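Local atomic coordinates of alginate lyase (Bacteroides ovatus, PDB entry 3NNB), a protein that probably cleaves alginate, the uronic-acid polysaccharide of brown algae and some bacteria, by beta-elimination at its glycosidic bonds. Residues A[64-69]-A[151-156]; A[51-56]-A[94-99]; A[157-162]-A[209-214]; A[70-75]-A[88-93]. All coordinates share one frame; numbering follows the deposited sequence. Where two conformers were deposited one is given.

Contact 1. Residues A[64-69]-A[151-156]; sequences MSMGPY and TIPGKN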
loop_
_atom_site.group_PDB
_atom_site.type_symbol
_atom_site.label_atom_id
_atom_site.label_comp_id
_atom_site.label_asym_id
_atom_site.label_seq_id
_atom_site.Cartn_x
_atom_site.Cartn_y
_atom_site.Cartn_z
HETATM N N MSE A 64 -5.986 -0.495 16.924
HETATM C CA MSE A 64 -5.224 0.537 17.606
HETATM C C MSE A 64 -3.810 0.436 17.156
HETATM O O MSE A 64 -3.201 -0.651 17.208
HETATM C CB MSE A 64 -5.312 0.365 19.141
HETATM C CG MSE A 64 -4.674 1.537 19.884
HETATM SE SE MSE A 64 -4.633 1.162 21.786
HETATM C CE MSE A 64 -3.617 2.766 22.329
ATOM N N SER A 65 -3.264 1.575 16.751
ATOM C CA SER A 65 -1.813 1.649 16.480
ATOM C C SER A 65 -1.258 2.956 17.025
ATOM O O SER A 65 -2.023 3.809 17.471
ATOM C CB SER A 65 -1.514 1.576 14.975
ATOM O OG SER A 65 -2.076 2.670 14.284
HETATM N N MSE A 66 0.066 3.074 16.997
HETATM C CA MSE A 66 0.782 4.268 17.464
HETATM C C MSE A 66 1.454 4.982 16.297
HETATM O O MSE A 66 2.011 4.329 15.405
HETATM C CB MSE A 66 1.890 3.851 18.442
HETATM C CG MSE A 66 2.543 5.028 19.162
HETATM SE SE MSE A 66 4.103 4.401 20.179
HETATM C CE MSE A 66 5.349 4.618 18.800
ATOM N N GLY A 67 1.439 6.308 16.300
ATOM C CA GLY A 67 2.177 7.075 15.298
ATOM C C GLY A 67 3.640 6.618 15.299
ATOM O O GLY A 67 4.320 6.706 16.345
ATOM N N PRO A 68 4.152 6.108 14.167
ATOM C CA PRO A 68 5.456 5.434 14.246
ATOM C C PRO A 68 6.632 6.323 14.615
ATOM O O PRO A 68 7.598 5.822 15.168
ATOM C CB PRO A 68 5.662 4.905 12.839
ATOM C CG PRO A 68 4.328 4.646 12.399
ATOM C CD PRO A 68 3.467 5.748 12.918
ATOM N N TYR A 69 6.555 7.623 14.306
ATOM C CA TYR A 69 7.687 8.529 14.545
ATOM C C TYR A 69 7.631 9.253 15.887
ATOM O O TYR A 69 8.344 10.245 16.097
ATOM C CB TYR A 69 7.788 9.536 13.421
ATOM C CG TYR A 69 7.974 8.933 12.037
ATOM C CD1 TYR A 69 8.733 7.788 11.805
ATOM C CD2 TYR A 69 7.411 9.568 10.937
ATOM C CE1 TYR A 69 8.907 7.282 10.489
ATOM C CE2 TYR A 69 7.585 9.052 9.625
ATOM C CZ TYR A 69 8.345 7.938 9.425
ATOM O OH TYR A 69 8.502 7.452 8.124
ATOM N N THR A 151 -2.890 6.608 17.248
ATOM C CA THR A 151 -2.838 7.264 18.569
ATOM C C THR A 151 -1.419 7.642 18.911
ATOM O O THR A 151 -0.452 7.033 18.420
ATOM C CB THR A 151 -3.352 6.315 19.694
ATOM O OG1 THR A 151 -2.437 5.225 19.907
ATOM C CG2 THR A 151 -4.789 5.811 19.425
ATOM N N ILE A 152 -1.273 8.647 19.752
ATOM C CA ILE A 152 0.037 9.097 20.182
ATOM C C ILE A 152 -0.071 9.346 21.686
ATOM O O ILE A 152 -0.906 10.121 22.127
ATOM C CB ILE A 152 0.489 10.380 19.522
ATOM C CG1 ILE A 152 0.532 10.278 17.995
ATOM C CG2 ILE A 152 1.867 10.806 20.113
ATOM C CD1 ILE A 152 0.655 11.655 17.284
ATOM N N PRO A 153 0.774 8.684 22.480
ATOM C CA PRO A 153 0.760 8.869 23.934
ATOM C C PRO A 153 0.868 10.325 24.342
ATOM O O PRO A 153 1.778 11.040 23.915
ATOM C CB PRO A 153 1.977 8.065 24.381
ATOM C CG PRO A 153 2.020 6.943 23.396
ATOM C CD PRO A 153 1.746 7.656 22.097
ATOM N N GLY A 154 -0.090 10.758 25.146
ATOM C CA GLY A 154 -0.154 12.115 25.625
ATOM C C GLY A 154 -0.734 13.150 24.690
ATOM O O GLY A 154 -0.784 14.332 25.062
ATOM N N LYS A 155 -1.151 12.751 23.480
ATOM C CA LYS A 155 -1.675 13.674 22.518
ATOM C C LYS A 155 -3.037 13.225 22.033
ATOM O O LYS A 155 -3.406 12.046 22.127
ATOM C CB LYS A 155 -0.749 13.785 21.309
ATOM C CG LYS A 155 0.675 14.265 21.702
ATOM C CD LYS A 155 1.500 14.692 20.531
ATOM C CE LYS A 155 1.266 16.147 20.140
ATOM N NZ LYS A 155 1.761 17.099 21.170
ATOM N N ASN A 156 -3.755 14.199 21.496
ATOM C CA ASN A 156 -5.047 13.981 20.824
ATOM C C ASN A 156 -6.109 13.341 21.711
ATOM O O ASN A 156 -7.030 12.692 21.203
ATOM C CB ASN A 156 -4.820 13.162 19.531
ATOM C CG ASN A 156 -3.969 13.894 18.502
ATOM O OD1 ASN A 156 -3.925 15.118 18.513
ATOM N ND2 ASN A 156 -3.272 13.150 17.624
#

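Contact 2. Residues A[51-56]-A[94-99]; sequences KTMTAD and DKLDRN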
loop_
_atom_site.group_PDB
_atom_site.type_symbol
_atom_site.label_atom_id
_atom_site.label_comp_id
_atom_site.label_asym_id
_atom_site.label_seq_id
_atom_site.Cartn_x
_atom_site.Cartn_y
_atom_site.Cartn_z
ATOM N N LYS A 51 -2.949 -7.706 21.035
ATOM C CA LYS A 51 -2.326 -6.581 21.723
ATOM C C LYS A 51 -2.647 -6.632 23.227
ATOM O O LYS A 51 -3.705 -7.101 23.647
ATOM C CB LYS A 51 -2.748 -5.263 21.056
ATOM C CG LYS A 51 -4.255 -4.923 21.102
ATOM C CD LYS A 51 -4.540 -3.498 20.635
ATOM C CE LYS A 51 -6.071 -3.229 20.544
ATOM N NZ LYS A 51 -6.682 -4.040 19.399
ATOM N N THR A 52 -1.775 -6.108 24.064
ATOM C CA THR A 52 -2.108 -6.082 25.492
ATOM C C THR A 52 -3.009 -4.906 25.854
ATOM O O THR A 52 -3.903 -5.053 26.726
ATOM C CB THR A 52 -0.848 -6.089 26.351
ATOM O OG1 THR A 52 0.191 -5.378 25.643
ATOM C CG2 THR A 52 -0.443 -7.529 26.585
HETATM N N MSE A 53 -2.846 -3.786 25.143
HETATM C CA MSE A 53 -3.633 -2.588 25.447
HETATM C C MSE A 53 -4.953 -2.647 24.699
HETATM O O MSE A 53 -5.096 -3.391 23.749
HETATM C CB MSE A 53 -2.903 -1.311 25.016
HETATM C CG MSE A 53 -1.671 -0.999 25.808
HETATM SE SE MSE A 53 -1.009 0.763 25.337
HETATM C CE MSE A 53 -2.510 1.831 26.024
ATOM N N THR A 54 -5.899 -1.842 25.145
ATOM C CA THR A 54 -7.181 -1.640 24.473
ATOM C C THR A 54 -7.359 -0.159 24.231
ATOM O O THR A 54 -6.987 0.645 25.071
ATOM C CB THR A 54 -8.344 -2.195 25.352
ATOM O OG1 THR A 54 -8.103 -3.591 25.596
ATOM C CG2 THR A 54 -9.721 -2.024 24.716
ATOM N N ALA A 55 -7.916 0.196 23.073
ATOM C CA ALA A 55 -8.213 1.591 22.765
ATOM C C ALA A 55 -9.197 2.176 23.780
ATOM O O ALA A 55 -9.899 1.441 24.485
ATOM C CB ALA A 55 -8.814 1.695 21.350
ATOM N N ASP A 56 -9.300 3.485 23.763
ATOM C CA ASP A 56 -10.190 4.211 24.699
ATOM C C ASP A 56 -11.699 4.035 24.412
ATOM O O ASP A 56 -12.536 4.610 25.121
ATOM C CB ASP A 56 -9.779 5.689 24.748
ATOM C CG ASP A 56 -8.602 5.951 25.684
ATOM O OD1 ASP A 56 -8.070 5.010 26.282
ATOM O OD2 ASP A 56 -8.204 7.130 25.770
ATOM N N ASP A 94 5.232 -1.902 18.001
ATOM C CA ASP A 94 5.034 -3.342 17.837
ATOM C C ASP A 94 4.081 -3.921 18.873
ATOM O O ASP A 94 3.549 -5.008 18.668
ATOM C CB ASP A 94 6.381 -4.059 17.919
ATOM C CG ASP A 94 6.258 -5.534 17.617
ATOM O OD1 ASP A 94 5.760 -5.851 16.513
ATOM O OD2 ASP A 94 6.638 -6.362 18.481
ATOM N N LYS A 95 3.853 -3.200 19.975
ATOM C CA LYS A 95 2.962 -3.666 21.043
ATOM C C LYS A 95 1.486 -3.625 20.642
ATOM O O LYS A 95 0.643 -4.273 21.275
ATOM C CB LYS A 95 3.124 -2.804 22.308
ATOM C CG LYS A 95 4.485 -2.868 22.976
ATOM C CD LYS A 95 4.530 -1.841 24.164
ATOM C CE LYS A 95 5.975 -1.471 24.629
ATOM N NZ LYS A 95 6.028 -0.103 25.311
ATOM N N LEU A 96 1.174 -2.823 19.640
ATOM C CA LEU A 96 -0.220 -2.601 19.226
ATOM C C LEU A 96 -0.508 -3.423 17.957
ATOM O O LEU A 96 0.072 -4.484 17.793
ATOM C CB LEU A 96 -0.472 -1.109 19.098
ATOM C CG LEU A 96 -0.192 -0.302 20.361
ATOM C CD1 LEU A 96 -0.555 1.179 20.164
ATOM C CD2 LEU A 96 -0.975 -0.916 21.554
ATOM N N ASP A 97 -1.447 -2.990 17.110
ATOM C CA ASP A 97 -1.961 -3.835 16.030
ATOM C C ASP A 97 -1.241 -3.770 14.682
ATOM O O ASP A 97 -1.495 -4.594 13.805
ATOM C CB ASP A 97 -3.451 -3.513 15.796
ATOM C CG ASP A 97 -4.343 -3.915 16.956
ATOM O OD1 ASP A 97 -3.989 -4.904 17.642
ATOM O OD2 ASP A 97 -5.390 -3.249 17.143
ATOM N N ARG A 98 -0.414 -2.753 14.479
ATOM C CA ARG A 98 0.114 -2.423 13.122
ATOM C C ARG A 98 0.892 -3.570 12.494
ATOM O O ARG A 98 0.682 -3.896 11.304
ATOM C CB ARG A 98 1.027 -1.194 13.154
ATOM C CG ARG A 98 1.681 -0.885 11.841
ATOM C CD ARG A 98 0.657 -0.503 10.817
ATOM N NE ARG A 98 1.239 -0.193 9.505
ATOM C CZ ARG A 98 1.453 -1.090 8.542
ATOM N NH1 ARG A 98 1.181 -2.358 8.726
ATOM N NH2 ARG A 98 1.939 -0.686 7.363
ATOM N N ASN A 99 1.794 -4.169 13.259
ATOM C CA ASN A 99 2.624 -5.264 12.708
ATOM C C ASN A 99 1.860 -6.553 12.517
ATOM O O ASN A 99 2.131 -7.281 11.578
ATOM C CB ASN A 99 3.908 -5.458 13.535
ATOM C CG ASN A 99 4.898 -4.268 13.367
ATOM O OD1 ASN A 99 4.801 -3.512 12.397
ATOM N ND2 ASN A 99 5.842 -4.117 14.319
HETATM O O HOH W 1 -2.962 -7.343 18.043
HETATM O O HOH W 2 0.801 -6.142 23.139
#

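Contact 3. Residues A[157-162]-A[209-214]; sequences KGMGRG and SPVAAE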
loop_
_atom_site.group_PDB
_atom_site.type_symbol
_atom_site.label_atom_id
_atom_site.label_comp_id
_atom_site.label_asym_id
_atom_site.label_seq_id
_atom_site.Cartn_x
_atom_site.Cartn_y
_atom_site.Cartn_z
ATOM N N LYS A 157 -5.957 13.475 23.027
ATOM C CA LYS A 157 -6.892 12.946 24.011
ATOM C C LYS A 157 -7.223 11.475 23.788
ATOM O O LYS A 157 -8.375 11.054 23.915
ATOM C CB LYS A 157 -8.171 13.796 24.018
ATOM C CG LYS A 157 -7.920 15.293 24.275
ATOM C CD LYS A 157 -9.208 16.125 24.158
ATOM C CE LYS A 157 -8.924 17.630 24.340
ATOM N NZ LYS A 157 -10.163 18.474 24.188
ATOM N N GLY A 158 -6.196 10.682 23.481
ATOM C CA GLY A 158 -6.358 9.246 23.349
ATOM C C GLY A 158 -7.014 8.752 22.062
ATOM O O GLY A 158 -7.185 7.551 21.886
HETATM N N MSE A 159 -7.355 9.676 21.181
HETATM C CA MSE A 159 -7.995 9.399 19.915
HETATM C C MSE A 159 -6.959 9.044 18.856
HETATM O O MSE A 159 -5.822 9.416 18.983
HETATM C CB MSE A 159 -8.783 10.645 19.529
HETATM C CG MSE A 159 -9.705 10.533 18.355
HETATM SE SE MSE A 159 -11.131 9.328 18.572
HETATM C CE MSE A 159 -11.819 9.734 20.314
ATOM N N GLY A 160 -7.368 8.309 17.823
ATOM C CA GLY A 160 -6.551 8.184 16.646
ATOM C C GLY A 160 -6.629 9.441 15.807
ATOM O O GLY A 160 -7.187 10.487 16.207
ATOM N N ARG A 161 -6.082 9.363 14.592
ATOM C CA ARG A 161 -6.023 10.520 13.736
ATOM C C ARG A 161 -6.050 10.081 12.271
ATOM O O ARG A 161 -5.874 8.916 11.972
ATOM C CB ARG A 161 -4.798 11.380 14.044
ATOM C CG ARG A 161 -3.536 10.662 13.855
ATOM C CD ARG A 161 -2.303 11.454 14.243
ATOM N NE ARG A 161 -1.157 10.592 14.051
ATOM C CZ ARG A 161 0.053 10.992 13.659
ATOM N NH1 ARG A 161 0.311 12.289 13.490
ATOM N NH2 ARG A 161 1.014 10.102 13.461
ATOM N N GLY A 162 -6.296 11.016 11.370
ATOM C CA GLY A 162 -6.396 10.659 9.973
ATOM C C GLY A 162 -5.226 9.810 9.468
ATOM O O GLY A 162 -5.449 8.872 8.704
ATOM N N SER A 209 -16.648 9.621 8.921
ATOM C CA SER A 209 -15.967 9.852 10.166
ATOM C C SER A 209 -15.125 11.100 10.138
ATOM O O SER A 209 -14.447 11.359 9.166
ATOM C CB SER A 209 -15.032 8.664 10.445
ATOM O OG SER A 209 -14.018 9.000 11.384
ATOM N N PRO A 210 -15.095 11.824 11.248
ATOM C CA PRO A 210 -14.201 12.985 11.299
ATOM C C PRO A 210 -12.699 12.617 11.296
ATOM O O PRO A 210 -11.877 13.431 10.893
ATOM C CB PRO A 210 -14.588 13.699 12.605
ATOM C CG PRO A 210 -15.251 12.700 13.402
ATOM C CD PRO A 210 -15.909 11.684 12.460
ATOM N N VAL A 211 -12.364 11.425 11.766
ATOM C CA VAL A 211 -10.974 10.968 11.779
ATOM C C VAL A 211 -10.555 10.711 10.343
ATOM O O VAL A 211 -9.497 11.205 9.871
ATOM C CB VAL A 211 -10.825 9.732 12.686
ATOM C CG1 VAL A 211 -9.377 9.158 12.619
ATOM C CG2 VAL A 211 -11.198 10.077 14.135
ATOM N N ALA A 212 -11.398 9.995 9.589
ATOM C CA ALA A 212 -11.098 9.748 8.173
ATOM C C ALA A 212 -11.049 11.059 7.386
ATOM O O ALA A 212 -10.220 11.214 6.500
ATOM C CB ALA A 212 -12.106 8.769 7.563
ATOM N N ALA A 213 -11.934 12.013 7.702
ATOM C CA ALA A 213 -11.987 13.291 7.045
ATOM C C ALA A 213 -10.673 14.035 7.159
ATOM O O ALA A 213 -10.282 14.746 6.218
ATOM C CB ALA A 213 -13.152 14.171 7.636
ATOM N N GLU A 214 -9.987 13.887 8.308
ATOM C CA GLU A 214 -8.660 14.477 8.517
ATOM C C GLU A 214 -7.691 13.969 7.436
ATOM O O GLU A 214 -6.881 14.737 6.886
ATOM C CB GLU A 214 -8.086 14.173 9.933
ATOM C CG GLU A 214 -9.004 14.469 11.161
ATOM C CD GLU A 214 -8.423 13.943 12.492
ATOM O OE1 GLU A 214 -7.212 13.656 12.478
ATOM O OE2 GLU A 214 -9.156 13.803 13.530
HETATM O O HOH W 3 -7.881 13.081 16.130
#

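Contact 4. Residues A[70-75]-A[88-93]; sequences WWPDPS and QRNPEL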
loop_
_atom_site.group_PDB
_atom_site.type_symbol
_atom_site.label_atom_id
_atom_site.label_comp_id
_atom_site.label_asym_id
_atom_site.label_seq_id
_atom_site.Cartn_x
_atom_site.Cartn_y
_atom_site.Cartn_z
ATOM N N TRP A 70 6.765 8.779 16.788
ATOM C CA TRP A 70 6.532 9.459 18.068
ATOM C C TRP A 70 7.174 8.649 19.187
ATOM O O TRP A 70 6.961 7.431 19.293
ATOM C CB TRP A 70 4.998 9.686 18.272
ATOM C CG TRP A 70 4.476 10.683 17.278
ATOM C CD1 TRP A 70 4.139 10.444 15.957
ATOM C CD2 TRP A 70 4.375 12.090 17.461
ATOM N NE1 TRP A 70 3.769 11.618 15.351
ATOM C CE2 TRP A 70 3.909 12.646 16.238
ATOM C CE3 TRP A 70 4.585 12.938 18.551
ATOM C CZ2 TRP A 70 3.659 14.026 16.088
ATOM C CZ3 TRP A 70 4.333 14.302 18.401
ATOM C CH2 TRP A 70 3.866 14.821 17.185
ATOM N N TRP A 71 7.959 9.367 20.010
ATOM C CA TRP A 71 8.818 8.793 21.042
ATOM C C TRP A 71 8.641 9.492 22.380
ATOM O O TRP A 71 8.302 10.666 22.426
ATOM C CB TRP A 71 10.308 8.977 20.680
ATOM C CG TRP A 71 10.756 8.270 19.425
ATOM C CD1 TRP A 71 10.423 8.585 18.144
ATOM C CD2 TRP A 71 11.627 7.145 19.356
ATOM N NE1 TRP A 71 11.039 7.703 17.260
ATOM C CE2 TRP A 71 11.778 6.809 17.983
ATOM C CE3 TRP A 71 12.280 6.362 20.316
ATOM C CZ2 TRP A 71 12.599 5.767 17.563
ATOM C CZ3 TRP A 71 13.090 5.321 19.884
ATOM C CH2 TRP A 71 13.214 5.023 18.545
ATOM N N PRO A 72 8.926 8.767 23.479
ATOM C CA PRO A 72 8.944 9.431 24.793
ATOM C C PRO A 72 9.910 10.608 24.826
ATOM O O PRO A 72 11.007 10.527 24.258
ATOM C CB PRO A 72 9.391 8.331 25.770
ATOM C CG PRO A 72 9.268 7.049 25.049
ATOM C CD PRO A 72 9.235 7.330 23.553
ATOM N N ASP A 73 9.485 11.699 25.477
ATOM C CA ASP A 73 10.272 12.917 25.612
ATOM C C ASP A 73 11.127 12.750 26.857
ATOM O O ASP A 73 10.595 12.756 27.937
ATOM C CB ASP A 73 9.349 14.117 25.800
ATOM C CG ASP A 73 10.092 15.434 25.818
ATOM O OD1 ASP A 73 11.313 15.413 26.044
ATOM O OD2 ASP A 73 9.460 16.487 25.606
ATOM N N PRO A 74 12.462 12.595 26.714
ATOM C CA PRO A 74 13.279 12.374 27.912
ATOM C C PRO A 74 13.268 13.528 28.926
ATOM O O PRO A 74 13.581 13.312 30.109
ATOM C CB PRO A 74 14.700 12.190 27.341
ATOM C CG PRO A 74 14.680 12.900 26.035
ATOM C CD PRO A 74 13.282 12.686 25.497
ATOM N N SER A 75 12.871 14.706 28.488
ATOM C CA SER A 75 12.795 15.878 29.393
ATOM C C SER A 75 11.534 15.860 30.289
ATOM O O SER A 75 11.418 16.672 31.202
ATOM C CB SER A 75 12.860 17.161 28.579
ATOM O OG SER A 75 11.636 17.432 27.903
ATOM N N GLN A 88 12.286 8.100 12.125
ATOM C CA GLN A 88 12.804 7.136 13.102
ATOM C C GLN A 88 11.642 6.431 13.785
ATOM O O GLN A 88 10.875 7.078 14.511
ATOM C CB GLN A 88 13.701 7.850 14.129
ATOM C CG GLN A 88 14.897 8.600 13.503
ATOM C CD GLN A 88 15.877 9.111 14.555
ATOM O OE1 GLN A 88 16.540 8.331 15.207
ATOM N NE2 GLN A 88 15.940 10.402 14.731
ATOM N N ARG A 89 11.505 5.129 13.512
ATOM C CA ARG A 89 10.365 4.344 13.954
ATOM C C ARG A 89 10.543 3.813 15.390
ATOM O O ARG A 89 11.471 3.029 15.687
ATOM C CB ARG A 89 10.037 3.197 12.974
ATOM C CG ARG A 89 9.533 3.669 11.620
ATOM C CD ARG A 89 9.205 2.496 10.658
ATOM N NE ARG A 89 7.958 1.792 10.988
ATOM C CZ ARG A 89 6.741 2.057 10.500
ATOM N NH1 ARG A 89 6.540 3.043 9.632
ATOM N NH2 ARG A 89 5.692 1.320 10.903
ATOM N N ASN A 90 9.634 4.213 16.265
ATOM C CA ASN A 90 9.686 3.790 17.664
ATOM C C ASN A 90 9.268 2.325 17.806
ATOM O O ASN A 90 8.189 1.955 17.409
ATOM C CB ASN A 90 8.740 4.658 18.463
ATOM C CG ASN A 90 8.691 4.293 19.929
ATOM O OD1 ASN A 90 9.243 3.259 20.370
ATOM N ND2 ASN A 90 7.947 5.112 20.693
ATOM N N PRO A 91 10.178 1.469 18.266
ATOM C CA PRO A 91 9.823 0.048 18.299
ATOM C C PRO A 91 8.632 -0.282 19.194
ATOM O O PRO A 91 8.094 -1.385 19.077
ATOM C CB PRO A 91 11.111 -0.619 18.780
ATOM C CG PRO A 91 11.905 0.440 19.398
ATOM C CD PRO A 91 11.555 1.721 18.701
ATOM N N GLU A 92 8.245 0.614 20.094
ATOM C CA GLU A 92 7.020 0.430 20.899
ATOM C C GLU A 92 5.815 0.197 20.056
ATOM O O GLU A 92 4.855 -0.371 20.509
ATOM C CB GLU A 92 6.724 1.675 21.768
ATOM C CG GLU A 92 7.671 1.846 22.900
ATOM C CD GLU A 92 7.231 2.953 23.823
ATOM O OE1 GLU A 92 6.993 4.086 23.374
ATOM O OE2 GLU A 92 7.151 2.698 25.020
ATOM N N LEU A 93 5.837 0.674 18.821
ATOM C CA LEU A 93 4.662 0.461 17.959
ATOM C C LEU A 93 4.269 -1.008 17.789
ATOM O O LEU A 93 3.095 -1.330 17.538
ATOM C CB LEU A 93 4.845 1.171 16.633
ATOM C CG LEU A 93 5.771 0.525 15.603
ATOM C CD1 LEU A 93 5.037 -0.594 14.811
ATOM C CD2 LEU A 93 6.247 1.626 14.660
#

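Contact 1. Residues A[64-69]-A[151-156]
M66 and T151 pair in a parallel beta bridge, CA to CA 4.8 Å: G67 N donates to T151 O at 2.9 Å, whereas the return bond from T151 N to S65 O is weak, bent to 120° at the hydrogen. The threonine hydroxyl reinforces that weak side. T151 OG1 stands between its own backbone N and carbonyl carbon (chi1 69°) and donates to S65 O at 2.8 Å, tilted 34° from the carbonyl plane, so one residue grips this oxygen twice. A valine here would lack the hydroxyl and would probably leave S65 O with only the weak amide bond from this residue. The extended side chain of the selenomethionine M64 crosses T151 at about a right angle, its methyl CE 3.6 Å from OG1. Further along, CG of M66, also selenomethionine, meets P153 CD at 4.0 Å, the two side chains again crossing nearly square. S65 CB points away from segment 151-156, and its OG bonds to D167 and Q150. After the bridge, K155 N closes a type II turn on I152 O. The whole is a minimal parallel sheet, strand 64-66 beside strand 148-151, in an otherwise mostly helical alginate lyase.

Contact 2. Residues A[51-56]-A[94-99]
K51, L96 and D97 carry this contact, with the lysine crossing the aspartate at a slant to meet it in a salt bridge. K51 NZ reaches D97 OD2 at 2.7 Å on the syn lone pair, and the lysine methylenes pass close to the carboxylate, with CD 3.4 Å from D97 OD1. The chain is extended until chi4 (-69°) bends NZ to the acid. The ammonium also bonds to the carbonyls of V48, K60 and D62, and D97 OD2 takes a second bond from M64 N, so both charged groups are firmly fixed. An alanine at K51 would probably strand the D97 carboxylate without its counter-charge and leave three loop carbonyls without their shared donor. D97 lies on the approach to helix 98-118, and the salt bridge ties the loop after helix 27-41 to it. L96 supplies the apolar part: its CD2 packs 4.0 Å from CB of the selenomethionine M53, whose SE is close by. Two waters bridge the segments. One, backbone to backbone, accepts from T52 N at 2.7 Å and donates to K95 O at 2.6 Å; the other donates to D97 OD1 and takes only a weak bond from K51 N.

Contact 3. Residues A[157-162]-A[209-214]
The N-terminal part of helix 210-216, with S209 at its N-cap, presents V211 and E214 to the loop segment G160 to G162. The main polar link runs from G162 N to E214 OE1 at 3.0 Å. The bond is fairly straight, 161° at the hydrogen, but the donor comes from above the carboxylate, 59° out of its plane. E214 CG lies anti to the carbonyl carbon (chi1 -51°), and the extended chain beyond it carries the carboxylate to G162 N. Its second oxygen, OE2, accepts at 3.0 Å from a water that also donates to G160 O, so the carboxylate spans the loop at two points. E214 was modelled in two conformers, and these bonds, which belong to the one described, are less certain for that reason. G162 passes close to the helix, its CA 3.2 Å from V211 O, and a CB at this position would run into the E214 side chain.

At the cap itself S209 OG accepts from V211 N at 3.0 Å and, weakly, from A212 N. V211 is the apolar element: CG1, anti to the backbone N, rests 3.5 Å from R161 C, while CG2 has a looser neighbour in SE of the selenomethionine M159, a contact made doubtful by that residue's two conformers. R161 touches E214 OE1 with its CB, at 3.7 Å, and its extended chain takes the guanidinium to a citrate probably taken up from the crystallisation liquor. R161 NE and E214 OE1 have opposite charges but stand 7.0 Å apart.

Contact 4. Residues A[70-75]-A[88-93]
N90 lies flat against the indole of W71, and this stack is the tight part of the contact. The amide and ring planes are 14° apart; N90 CB sits 3.8 Å above the ring system near its centre, and N90 CA makes a CH-pi contact with the six-membered ring. P91 crosses W71 at about a right angle, its CD 3.7 Å from W71 CH2. At the rim W71 NE1 donates to Q88 O at 2.8 Å. The oxygen lies nearly in the ring plane, although the N-H comes in 49° above the plane of the Q88 carbonyl. One ring face and one ring edge are thus taken by two residues of a single segment, N90 and Q88.

N90 CG is anti to the backbone N (chi1 179°), and its amide is held by three bonds. ND2 donates to W70 O at 2.9 Å, in the carbonyl plane and on a lone pair, and to E92 OE1 at 3.0 Å; OD1 accepts from E92 N at 2.8 Å. E92 OE1 is shared with the hydroxyl of Y82, which helps to fix the acceptor.

The margins are looser. P72 CD stands 3.9 Å from E92 OE1, and the exposed Q88 brings its CB only to 4.1 Å from W71 NE1. W70 CB points away from this segment, and the indole NE1 bonds to a citrate, probably from the crystallisation liquor. The bond from E92 N to N90 OD1 makes an Asx turn, which leads into the 3-10 segment 91-93.

In the fold
From the N terminus, the loop 51-56 opens contact 2 and strand 64-66 then opens contact 1. Segment 70-75 opens contact 4, which 88-93 closes within a short loop holding strand 83-84. Contact 2 closes next, at 94-99, and contact 1 only at 151-156, after helices 98-118 and 121-136. Contact 4 therefore nests within both, while contacts 1 and 2 cross. Contact 3 follows in series, spanning helices 171-180 and 189-208. S65 packs on L96, P68 O bonds to N90 N, and R161 touches I152 and W70. Contact 1 pairs strands 64-66 and 148-151; contacts 2 and 4 tie a loop and strand 70-71 to the approach to helix 98-118; contact 3 ties a loop to helix 210-216.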